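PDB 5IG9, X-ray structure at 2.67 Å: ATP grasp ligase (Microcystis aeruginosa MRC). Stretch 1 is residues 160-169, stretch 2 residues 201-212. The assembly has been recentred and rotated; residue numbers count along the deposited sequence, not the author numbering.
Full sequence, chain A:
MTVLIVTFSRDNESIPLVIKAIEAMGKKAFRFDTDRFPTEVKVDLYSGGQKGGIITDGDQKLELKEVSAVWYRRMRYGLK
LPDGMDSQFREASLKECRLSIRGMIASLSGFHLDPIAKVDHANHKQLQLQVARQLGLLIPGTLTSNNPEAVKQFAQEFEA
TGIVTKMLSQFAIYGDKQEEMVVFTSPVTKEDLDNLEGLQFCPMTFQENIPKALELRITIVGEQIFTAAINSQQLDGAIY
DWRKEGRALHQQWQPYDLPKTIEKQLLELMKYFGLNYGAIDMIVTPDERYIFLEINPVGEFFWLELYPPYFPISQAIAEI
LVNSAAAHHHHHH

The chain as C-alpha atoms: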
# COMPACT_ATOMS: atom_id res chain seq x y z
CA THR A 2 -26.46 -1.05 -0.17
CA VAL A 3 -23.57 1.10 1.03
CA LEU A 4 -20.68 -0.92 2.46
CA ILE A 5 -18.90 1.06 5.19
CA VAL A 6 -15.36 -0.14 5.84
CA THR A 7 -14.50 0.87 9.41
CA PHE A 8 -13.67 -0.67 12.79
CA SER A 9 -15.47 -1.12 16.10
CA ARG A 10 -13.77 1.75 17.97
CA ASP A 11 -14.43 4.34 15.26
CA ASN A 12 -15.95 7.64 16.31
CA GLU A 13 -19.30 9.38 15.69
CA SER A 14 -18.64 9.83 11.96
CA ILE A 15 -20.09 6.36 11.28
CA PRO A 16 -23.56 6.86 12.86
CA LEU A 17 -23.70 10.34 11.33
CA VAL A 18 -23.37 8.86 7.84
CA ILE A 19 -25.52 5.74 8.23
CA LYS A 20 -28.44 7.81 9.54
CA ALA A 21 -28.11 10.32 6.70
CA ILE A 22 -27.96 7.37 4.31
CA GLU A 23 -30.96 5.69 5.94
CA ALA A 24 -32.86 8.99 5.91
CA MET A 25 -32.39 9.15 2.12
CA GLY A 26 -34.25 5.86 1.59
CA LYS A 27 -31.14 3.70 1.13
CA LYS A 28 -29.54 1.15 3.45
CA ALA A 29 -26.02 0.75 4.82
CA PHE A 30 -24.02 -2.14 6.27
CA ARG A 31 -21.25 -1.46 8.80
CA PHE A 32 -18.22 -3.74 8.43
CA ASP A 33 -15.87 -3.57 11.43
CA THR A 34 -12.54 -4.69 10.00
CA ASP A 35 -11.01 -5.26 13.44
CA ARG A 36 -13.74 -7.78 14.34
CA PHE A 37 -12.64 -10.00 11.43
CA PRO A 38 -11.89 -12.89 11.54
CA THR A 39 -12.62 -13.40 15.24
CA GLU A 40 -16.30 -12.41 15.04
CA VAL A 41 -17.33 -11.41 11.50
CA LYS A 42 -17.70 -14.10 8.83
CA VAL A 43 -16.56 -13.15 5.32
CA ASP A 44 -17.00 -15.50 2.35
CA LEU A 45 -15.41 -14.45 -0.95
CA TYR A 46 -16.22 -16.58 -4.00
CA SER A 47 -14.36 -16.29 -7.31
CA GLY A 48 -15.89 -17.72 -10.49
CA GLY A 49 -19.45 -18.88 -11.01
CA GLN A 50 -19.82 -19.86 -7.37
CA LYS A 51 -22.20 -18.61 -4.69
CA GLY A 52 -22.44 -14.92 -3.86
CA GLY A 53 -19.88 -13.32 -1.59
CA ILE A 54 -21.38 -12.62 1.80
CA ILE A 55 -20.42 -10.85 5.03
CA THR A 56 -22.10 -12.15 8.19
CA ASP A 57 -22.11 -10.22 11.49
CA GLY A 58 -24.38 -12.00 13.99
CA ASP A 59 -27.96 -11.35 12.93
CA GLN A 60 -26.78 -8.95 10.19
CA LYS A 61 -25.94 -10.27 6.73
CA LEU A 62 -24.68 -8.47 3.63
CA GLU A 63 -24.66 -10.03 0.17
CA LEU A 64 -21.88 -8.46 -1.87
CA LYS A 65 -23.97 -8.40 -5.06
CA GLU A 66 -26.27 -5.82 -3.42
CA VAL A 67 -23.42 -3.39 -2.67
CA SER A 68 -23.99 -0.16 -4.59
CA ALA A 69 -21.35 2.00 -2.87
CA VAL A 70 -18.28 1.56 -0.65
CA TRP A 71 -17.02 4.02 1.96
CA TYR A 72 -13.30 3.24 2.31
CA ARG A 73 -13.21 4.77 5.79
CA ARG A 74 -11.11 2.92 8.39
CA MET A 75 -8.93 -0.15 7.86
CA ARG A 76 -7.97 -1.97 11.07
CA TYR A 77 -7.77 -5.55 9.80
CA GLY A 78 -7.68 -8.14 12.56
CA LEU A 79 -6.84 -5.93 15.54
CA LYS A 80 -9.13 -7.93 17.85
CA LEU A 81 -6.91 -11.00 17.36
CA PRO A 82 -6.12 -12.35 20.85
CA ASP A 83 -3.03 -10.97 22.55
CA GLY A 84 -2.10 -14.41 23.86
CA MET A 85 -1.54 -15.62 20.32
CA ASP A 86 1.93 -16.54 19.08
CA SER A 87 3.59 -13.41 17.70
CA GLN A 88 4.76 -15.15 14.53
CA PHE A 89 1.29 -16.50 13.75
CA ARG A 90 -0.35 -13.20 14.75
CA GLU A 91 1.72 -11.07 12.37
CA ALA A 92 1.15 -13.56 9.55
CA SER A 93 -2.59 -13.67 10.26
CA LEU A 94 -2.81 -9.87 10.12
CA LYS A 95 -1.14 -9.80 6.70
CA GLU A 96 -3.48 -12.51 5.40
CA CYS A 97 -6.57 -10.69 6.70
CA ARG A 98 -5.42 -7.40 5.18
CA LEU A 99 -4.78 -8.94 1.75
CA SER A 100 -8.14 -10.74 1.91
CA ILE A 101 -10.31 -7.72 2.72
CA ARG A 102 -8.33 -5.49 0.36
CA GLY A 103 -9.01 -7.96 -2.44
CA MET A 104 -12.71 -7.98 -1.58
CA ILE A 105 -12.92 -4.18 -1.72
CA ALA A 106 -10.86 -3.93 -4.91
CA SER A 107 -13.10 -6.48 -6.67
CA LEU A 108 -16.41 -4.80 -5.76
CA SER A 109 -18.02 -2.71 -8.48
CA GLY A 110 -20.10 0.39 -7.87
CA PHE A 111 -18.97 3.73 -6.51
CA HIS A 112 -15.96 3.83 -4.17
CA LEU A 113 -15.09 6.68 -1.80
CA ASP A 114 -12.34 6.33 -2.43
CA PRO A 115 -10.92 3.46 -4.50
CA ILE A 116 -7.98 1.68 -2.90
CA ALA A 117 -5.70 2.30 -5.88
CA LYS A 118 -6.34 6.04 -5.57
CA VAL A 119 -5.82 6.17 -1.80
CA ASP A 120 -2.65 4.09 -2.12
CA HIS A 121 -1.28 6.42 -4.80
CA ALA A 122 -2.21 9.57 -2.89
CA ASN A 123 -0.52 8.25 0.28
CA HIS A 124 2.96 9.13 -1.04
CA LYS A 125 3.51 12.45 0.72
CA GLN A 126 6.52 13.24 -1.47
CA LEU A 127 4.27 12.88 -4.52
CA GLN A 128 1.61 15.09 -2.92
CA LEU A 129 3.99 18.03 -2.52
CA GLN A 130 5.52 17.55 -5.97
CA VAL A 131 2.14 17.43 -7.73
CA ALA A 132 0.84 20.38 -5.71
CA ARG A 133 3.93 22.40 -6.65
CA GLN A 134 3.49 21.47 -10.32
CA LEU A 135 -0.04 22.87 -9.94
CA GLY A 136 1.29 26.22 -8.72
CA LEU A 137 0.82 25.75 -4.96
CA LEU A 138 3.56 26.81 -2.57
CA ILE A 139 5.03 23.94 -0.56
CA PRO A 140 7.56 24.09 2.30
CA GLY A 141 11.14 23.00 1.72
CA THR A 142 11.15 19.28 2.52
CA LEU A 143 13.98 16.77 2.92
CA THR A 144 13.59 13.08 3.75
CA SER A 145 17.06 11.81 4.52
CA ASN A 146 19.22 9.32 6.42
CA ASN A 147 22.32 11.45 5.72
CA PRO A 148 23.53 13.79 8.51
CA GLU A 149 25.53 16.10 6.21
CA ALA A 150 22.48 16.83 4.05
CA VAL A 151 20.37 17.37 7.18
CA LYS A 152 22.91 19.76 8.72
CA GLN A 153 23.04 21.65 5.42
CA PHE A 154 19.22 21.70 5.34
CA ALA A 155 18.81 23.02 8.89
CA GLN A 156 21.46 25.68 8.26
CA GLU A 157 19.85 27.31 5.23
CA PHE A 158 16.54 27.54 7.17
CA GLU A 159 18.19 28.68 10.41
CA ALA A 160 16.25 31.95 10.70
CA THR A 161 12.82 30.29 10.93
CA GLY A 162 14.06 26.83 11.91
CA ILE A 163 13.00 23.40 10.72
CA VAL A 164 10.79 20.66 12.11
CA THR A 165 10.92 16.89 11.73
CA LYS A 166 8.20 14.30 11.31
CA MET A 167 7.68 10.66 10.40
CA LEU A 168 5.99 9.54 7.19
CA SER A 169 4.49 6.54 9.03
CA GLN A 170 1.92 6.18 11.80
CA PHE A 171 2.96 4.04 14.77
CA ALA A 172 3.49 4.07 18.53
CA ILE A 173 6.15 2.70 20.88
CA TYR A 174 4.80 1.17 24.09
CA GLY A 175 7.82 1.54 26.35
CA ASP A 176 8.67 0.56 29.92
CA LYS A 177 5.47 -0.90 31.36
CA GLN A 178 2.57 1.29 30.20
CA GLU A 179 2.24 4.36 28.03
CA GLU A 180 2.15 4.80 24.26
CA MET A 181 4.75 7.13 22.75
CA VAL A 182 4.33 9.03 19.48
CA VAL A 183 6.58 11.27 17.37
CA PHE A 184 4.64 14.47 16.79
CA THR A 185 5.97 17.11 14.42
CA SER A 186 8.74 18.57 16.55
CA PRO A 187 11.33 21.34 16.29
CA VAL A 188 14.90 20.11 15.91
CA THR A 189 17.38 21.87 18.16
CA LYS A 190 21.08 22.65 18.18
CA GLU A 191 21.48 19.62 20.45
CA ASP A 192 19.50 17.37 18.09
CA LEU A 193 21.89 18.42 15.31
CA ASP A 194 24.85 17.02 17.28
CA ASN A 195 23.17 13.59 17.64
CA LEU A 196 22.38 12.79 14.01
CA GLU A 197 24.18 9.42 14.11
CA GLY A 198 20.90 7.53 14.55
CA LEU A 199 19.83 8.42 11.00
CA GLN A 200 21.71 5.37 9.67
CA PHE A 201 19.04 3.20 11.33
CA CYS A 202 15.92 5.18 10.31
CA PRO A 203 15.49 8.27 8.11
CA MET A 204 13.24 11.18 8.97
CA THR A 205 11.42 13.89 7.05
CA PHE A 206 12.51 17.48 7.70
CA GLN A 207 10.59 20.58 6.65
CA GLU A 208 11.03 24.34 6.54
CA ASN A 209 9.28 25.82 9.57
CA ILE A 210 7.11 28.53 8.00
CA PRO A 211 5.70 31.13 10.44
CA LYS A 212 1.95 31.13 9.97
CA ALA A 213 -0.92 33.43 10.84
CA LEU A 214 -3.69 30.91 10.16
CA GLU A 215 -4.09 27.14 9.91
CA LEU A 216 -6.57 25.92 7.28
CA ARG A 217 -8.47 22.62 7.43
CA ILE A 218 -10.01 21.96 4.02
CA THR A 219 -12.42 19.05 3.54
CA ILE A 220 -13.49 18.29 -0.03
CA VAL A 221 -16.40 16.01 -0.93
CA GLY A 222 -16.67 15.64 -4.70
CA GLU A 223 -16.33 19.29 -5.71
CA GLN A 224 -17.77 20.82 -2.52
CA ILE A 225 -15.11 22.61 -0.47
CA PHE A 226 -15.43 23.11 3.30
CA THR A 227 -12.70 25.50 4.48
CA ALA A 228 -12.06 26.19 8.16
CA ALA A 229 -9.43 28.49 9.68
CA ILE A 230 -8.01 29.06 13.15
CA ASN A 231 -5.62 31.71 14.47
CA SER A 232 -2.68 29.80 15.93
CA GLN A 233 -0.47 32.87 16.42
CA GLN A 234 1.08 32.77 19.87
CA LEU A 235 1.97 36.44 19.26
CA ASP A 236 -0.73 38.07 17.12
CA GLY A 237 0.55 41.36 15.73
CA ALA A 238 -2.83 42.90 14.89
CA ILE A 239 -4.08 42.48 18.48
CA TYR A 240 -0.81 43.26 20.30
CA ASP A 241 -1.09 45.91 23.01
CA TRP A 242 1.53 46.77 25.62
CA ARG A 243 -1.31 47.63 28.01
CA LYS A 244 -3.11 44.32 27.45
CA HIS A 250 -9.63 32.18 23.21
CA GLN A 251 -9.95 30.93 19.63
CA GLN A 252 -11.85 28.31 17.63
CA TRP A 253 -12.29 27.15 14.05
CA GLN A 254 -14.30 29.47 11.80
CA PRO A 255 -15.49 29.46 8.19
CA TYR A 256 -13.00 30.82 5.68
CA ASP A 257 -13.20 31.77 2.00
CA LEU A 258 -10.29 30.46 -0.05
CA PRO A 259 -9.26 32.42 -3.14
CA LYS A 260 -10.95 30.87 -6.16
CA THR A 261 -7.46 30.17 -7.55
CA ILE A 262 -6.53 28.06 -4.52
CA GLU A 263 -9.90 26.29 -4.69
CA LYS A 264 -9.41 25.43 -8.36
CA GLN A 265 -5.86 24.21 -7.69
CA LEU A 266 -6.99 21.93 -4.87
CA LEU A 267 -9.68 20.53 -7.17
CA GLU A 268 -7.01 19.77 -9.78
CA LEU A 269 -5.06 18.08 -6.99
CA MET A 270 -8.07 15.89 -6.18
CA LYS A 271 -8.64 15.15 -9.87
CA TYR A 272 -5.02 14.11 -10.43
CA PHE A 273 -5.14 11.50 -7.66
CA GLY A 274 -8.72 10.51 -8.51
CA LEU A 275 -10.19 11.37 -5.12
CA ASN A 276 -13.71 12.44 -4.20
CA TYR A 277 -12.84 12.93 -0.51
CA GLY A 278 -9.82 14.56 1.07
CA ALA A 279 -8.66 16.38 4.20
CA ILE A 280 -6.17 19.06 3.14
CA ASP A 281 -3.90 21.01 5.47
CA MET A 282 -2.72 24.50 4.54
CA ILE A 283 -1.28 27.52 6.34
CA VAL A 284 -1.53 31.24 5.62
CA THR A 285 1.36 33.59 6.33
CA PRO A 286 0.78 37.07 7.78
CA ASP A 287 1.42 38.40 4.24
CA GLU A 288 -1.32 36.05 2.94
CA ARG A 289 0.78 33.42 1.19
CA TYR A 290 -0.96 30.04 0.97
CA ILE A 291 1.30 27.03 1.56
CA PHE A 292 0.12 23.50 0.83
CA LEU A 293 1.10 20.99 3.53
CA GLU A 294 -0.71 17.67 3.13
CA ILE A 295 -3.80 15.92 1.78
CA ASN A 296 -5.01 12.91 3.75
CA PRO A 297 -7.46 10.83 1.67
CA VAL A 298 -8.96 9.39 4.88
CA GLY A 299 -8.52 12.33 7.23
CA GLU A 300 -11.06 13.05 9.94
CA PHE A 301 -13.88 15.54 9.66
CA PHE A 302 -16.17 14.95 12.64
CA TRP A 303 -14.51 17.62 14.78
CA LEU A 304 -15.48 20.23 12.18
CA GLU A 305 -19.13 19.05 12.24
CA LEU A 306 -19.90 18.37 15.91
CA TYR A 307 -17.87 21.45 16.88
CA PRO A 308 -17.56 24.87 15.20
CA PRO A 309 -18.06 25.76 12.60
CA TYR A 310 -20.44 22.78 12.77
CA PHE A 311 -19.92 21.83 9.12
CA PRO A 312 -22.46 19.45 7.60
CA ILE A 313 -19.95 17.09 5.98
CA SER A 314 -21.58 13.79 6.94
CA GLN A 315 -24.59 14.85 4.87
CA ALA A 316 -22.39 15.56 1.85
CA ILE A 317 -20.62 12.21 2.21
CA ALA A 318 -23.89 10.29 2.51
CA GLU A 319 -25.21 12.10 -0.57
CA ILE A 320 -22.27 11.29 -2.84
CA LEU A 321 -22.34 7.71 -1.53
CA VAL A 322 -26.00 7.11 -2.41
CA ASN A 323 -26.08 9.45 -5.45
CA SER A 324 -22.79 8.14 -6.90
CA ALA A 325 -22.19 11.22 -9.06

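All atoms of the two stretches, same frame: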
# COMPACT_ATOMS: atom_id res chain seq x y z
N ALA A 160 16.99 30.80 10.18
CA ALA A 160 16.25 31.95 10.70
C ALA A 160 14.90 31.53 11.26
O ALA A 160 14.55 31.88 12.40
CB ALA A 160 16.08 32.99 9.60
N THR A 161 14.13 30.76 10.49
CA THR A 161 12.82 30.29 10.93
C THR A 161 12.86 28.91 11.56
O THR A 161 11.90 28.53 12.24
CB THR A 161 11.84 30.27 9.75
OG1 THR A 161 12.27 29.31 8.79
CG2 THR A 161 11.76 31.63 9.09
N GLY A 162 13.94 28.16 11.36
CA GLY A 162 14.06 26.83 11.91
C GLY A 162 13.45 25.77 11.01
O GLY A 162 12.85 26.06 9.97
N ILE A 163 13.63 24.52 11.40
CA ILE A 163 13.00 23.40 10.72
C ILE A 163 12.36 22.49 11.76
O ILE A 163 12.70 22.51 12.94
CB ILE A 163 13.98 22.59 9.85
CG1 ILE A 163 15.00 21.88 10.73
CG2 ILE A 163 14.67 23.49 8.82
CD1 ILE A 163 15.74 20.77 10.03
N VAL A 164 11.40 21.70 11.29
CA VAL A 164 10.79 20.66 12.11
C VAL A 164 11.18 19.31 11.53
O VAL A 164 11.82 19.21 10.48
CB VAL A 164 9.26 20.81 12.21
CG1 VAL A 164 8.90 22.08 12.97
CG2 VAL A 164 8.64 20.82 10.82
N THR A 165 10.78 18.25 12.23
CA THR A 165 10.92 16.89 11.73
C THR A 165 9.64 16.13 12.00
O THR A 165 8.88 16.45 12.92
CB THR A 165 12.11 16.16 12.37
OG1 THR A 165 12.37 14.96 11.64
CG2 THR A 165 11.81 15.80 13.82
N LYS A 166 9.39 15.12 11.17
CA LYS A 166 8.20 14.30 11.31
C LYS A 166 8.44 12.96 10.63
O LYS A 166 9.36 12.82 9.81
CB LYS A 166 6.96 14.99 10.74
CG LYS A 166 7.01 15.23 9.24
CD LYS A 166 5.85 16.12 8.79
CE LYS A 166 5.81 16.29 7.28
NZ LYS A 166 5.43 15.04 6.56
N MET A 167 7.62 11.99 10.98
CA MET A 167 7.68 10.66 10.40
C MET A 167 6.61 10.52 9.32
O MET A 167 5.51 11.05 9.45
CB MET A 167 7.48 9.59 11.48
CG MET A 167 8.53 9.62 12.59
SD MET A 167 10.14 8.99 12.07
CE MET A 167 9.82 7.22 12.04
N LEU A 168 6.96 9.82 8.24
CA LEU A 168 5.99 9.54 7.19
C LEU A 168 4.99 8.46 7.59
O LEU A 168 3.93 8.36 6.97
CB LEU A 168 6.71 9.12 5.91
CG LEU A 168 7.55 10.17 5.18
CD1 LEU A 168 8.20 9.57 3.95
CD2 LEU A 168 6.71 11.38 4.81
N SER A 169 5.31 7.67 8.61
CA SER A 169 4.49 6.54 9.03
C SER A 169 3.76 6.85 10.33
O SER A 169 4.16 7.73 11.10
CB SER A 169 5.34 5.28 9.19
OG SER A 169 6.26 5.42 10.26
N PHE A 201 19.95 4.27 10.99
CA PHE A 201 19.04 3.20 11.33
C PHE A 201 17.59 3.50 10.97
O PHE A 201 16.77 2.57 10.95
CB PHE A 201 19.13 2.87 12.83
CG PHE A 201 20.54 2.62 13.30
CD1 PHE A 201 21.29 1.58 12.77
CD2 PHE A 201 21.11 3.42 14.28
CE1 PHE A 201 22.58 1.35 13.20
CE2 PHE A 201 22.40 3.19 14.72
CZ PHE A 201 23.14 2.16 14.18
N CYS A 202 17.26 4.76 10.69
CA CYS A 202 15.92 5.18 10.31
C CYS A 202 15.94 6.62 9.83
O CYS A 202 16.32 7.52 10.59
CB CYS A 202 14.94 5.03 11.48
SG CYS A 202 13.24 5.43 11.05
N PRO A 203 15.55 6.88 8.59
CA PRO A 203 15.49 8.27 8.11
C PRO A 203 14.34 9.02 8.76
O PRO A 203 13.48 8.45 9.43
CB PRO A 203 15.28 8.12 6.60
CG PRO A 203 14.58 6.81 6.47
CD PRO A 203 15.17 5.92 7.54
N MET A 204 14.35 10.33 8.56
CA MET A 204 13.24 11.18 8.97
C MET A 204 12.95 12.17 7.86
O MET A 204 13.72 12.31 6.91
CB MET A 204 13.53 11.90 10.29
CG MET A 204 13.73 10.98 11.47
SD MET A 204 13.48 11.80 13.05
CE MET A 204 11.72 12.09 12.99
N THR A 205 11.83 12.86 7.99
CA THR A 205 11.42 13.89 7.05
C THR A 205 11.51 15.25 7.74
O THR A 205 10.86 15.47 8.77
CB THR A 205 10.00 13.63 6.53
OG1 THR A 205 9.97 12.38 5.82
CG2 THR A 205 9.57 14.74 5.58
N PHE A 206 12.31 16.14 7.17
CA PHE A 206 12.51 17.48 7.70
C PHE A 206 11.87 18.51 6.79
O PHE A 206 11.85 18.35 5.56
CB PHE A 206 14.01 17.78 7.87
CG PHE A 206 14.73 16.76 8.69
CD1 PHE A 206 15.28 15.64 8.11
CD2 PHE A 206 14.84 16.92 10.06
CE1 PHE A 206 15.94 14.70 8.86
CE2 PHE A 206 15.50 15.98 10.83
CZ PHE A 206 16.05 14.87 10.23
N GLN A 207 11.34 19.57 7.39
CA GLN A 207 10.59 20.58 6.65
C GLN A 207 10.93 21.98 7.14
O GLN A 207 11.18 22.19 8.32
CB GLN A 207 9.08 20.35 6.78
CG GLN A 207 8.52 19.34 5.80
CD GLN A 207 7.01 19.37 5.74
OE1 GLN A 207 6.34 19.75 6.70
NE2 GLN A 207 6.46 18.97 4.61
N GLU A 208 10.91 22.93 6.20
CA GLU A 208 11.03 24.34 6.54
C GLU A 208 9.90 24.76 7.46
O GLU A 208 8.72 24.58 7.15
CB GLU A 208 11.02 25.17 5.26
CG GLU A 208 10.79 26.67 5.45
CD GLU A 208 10.66 27.40 4.13
OE1 GLU A 208 10.47 26.73 3.09
OE2 GLU A 208 10.77 28.65 4.11
N ASN A 209 10.26 25.32 8.62
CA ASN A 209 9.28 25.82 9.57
C ASN A 209 8.84 27.20 9.12
O ASN A 209 9.56 28.18 9.28
CB ASN A 209 9.87 25.86 10.98
CG ASN A 209 8.83 26.15 12.04
OD1 ASN A 209 7.70 26.52 11.74
ND2 ASN A 209 9.22 25.99 13.30
N ILE A 210 7.64 27.29 8.56
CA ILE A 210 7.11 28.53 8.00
C ILE A 210 6.24 29.20 9.07
O ILE A 210 5.25 28.60 9.50
CB ILE A 210 6.30 28.28 6.72
CG1 ILE A 210 7.20 27.71 5.63
CG2 ILE A 210 5.61 29.56 6.28
CD1 ILE A 210 6.46 27.34 4.37
N PRO A 211 6.57 30.42 9.49
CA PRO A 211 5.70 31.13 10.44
C PRO A 211 4.36 31.44 9.80
O PRO A 211 4.28 31.97 8.69
CB PRO A 211 6.49 32.40 10.76
CG PRO A 211 7.90 32.08 10.39
CD PRO A 211 7.80 31.18 9.20
N LYS A 212 3.29 31.10 10.52
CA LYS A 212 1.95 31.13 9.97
C LYS A 212 1.06 32.01 10.82
O LYS A 212 1.22 32.10 12.04
CB LYS A 212 1.36 29.72 9.87
CG LYS A 212 1.45 28.94 11.17
CD LYS A 212 1.74 27.47 10.92
CE LYS A 212 2.20 26.77 12.18
NZ LYS A 212 1.12 26.72 13.22

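What holds the two backbones together? Strands 163-166 and 204-208 run antiparallel, and Val164 pairs with Gln207 through two hydrogen bonds, Val164 N to Gln207 O (3.0 Å) and Gln207 N to Val164 O (3.1 Å). Lys166 and Thr205 repeat the pattern, Lys166 N to Thr205 O at 2.8 Å and Thr205 N to Lys166 O at 3.1 Å.

How does Thr165 satisfy its hydroxyl beside an aromatic ring? Its t rotamer (chi1 -167°) sets OG1 over one face of the Phe206 ring, 3.4 Å from Phe206 CE2, while OG1 donates a hydrogen bond to Thr205 O at 3.3 Å. Ile163 adds an apolar contact to that ring, CD1 to Phe206 CD2 at 4.0 Å.

Why does Met167 touch the other stretch although its CA-to-CB bond points away? Three m torsions fold the chain back, bringing Met167 SD within 3.6 Å of Met204 CE and Met167 CE within 4.0 Å of Cys202 SG.

What happens where strand 163-166 begins? Asn209 N donates to Gly162 O at 3.0 Å. Thr161, in the p rotamer, points toward the other stretch, and its OG1 donates to Asn209 O at 3.0 Å. Gly162 has phi/psi of 87/174, where a CB would jam against the preceding carbonyl oxygen.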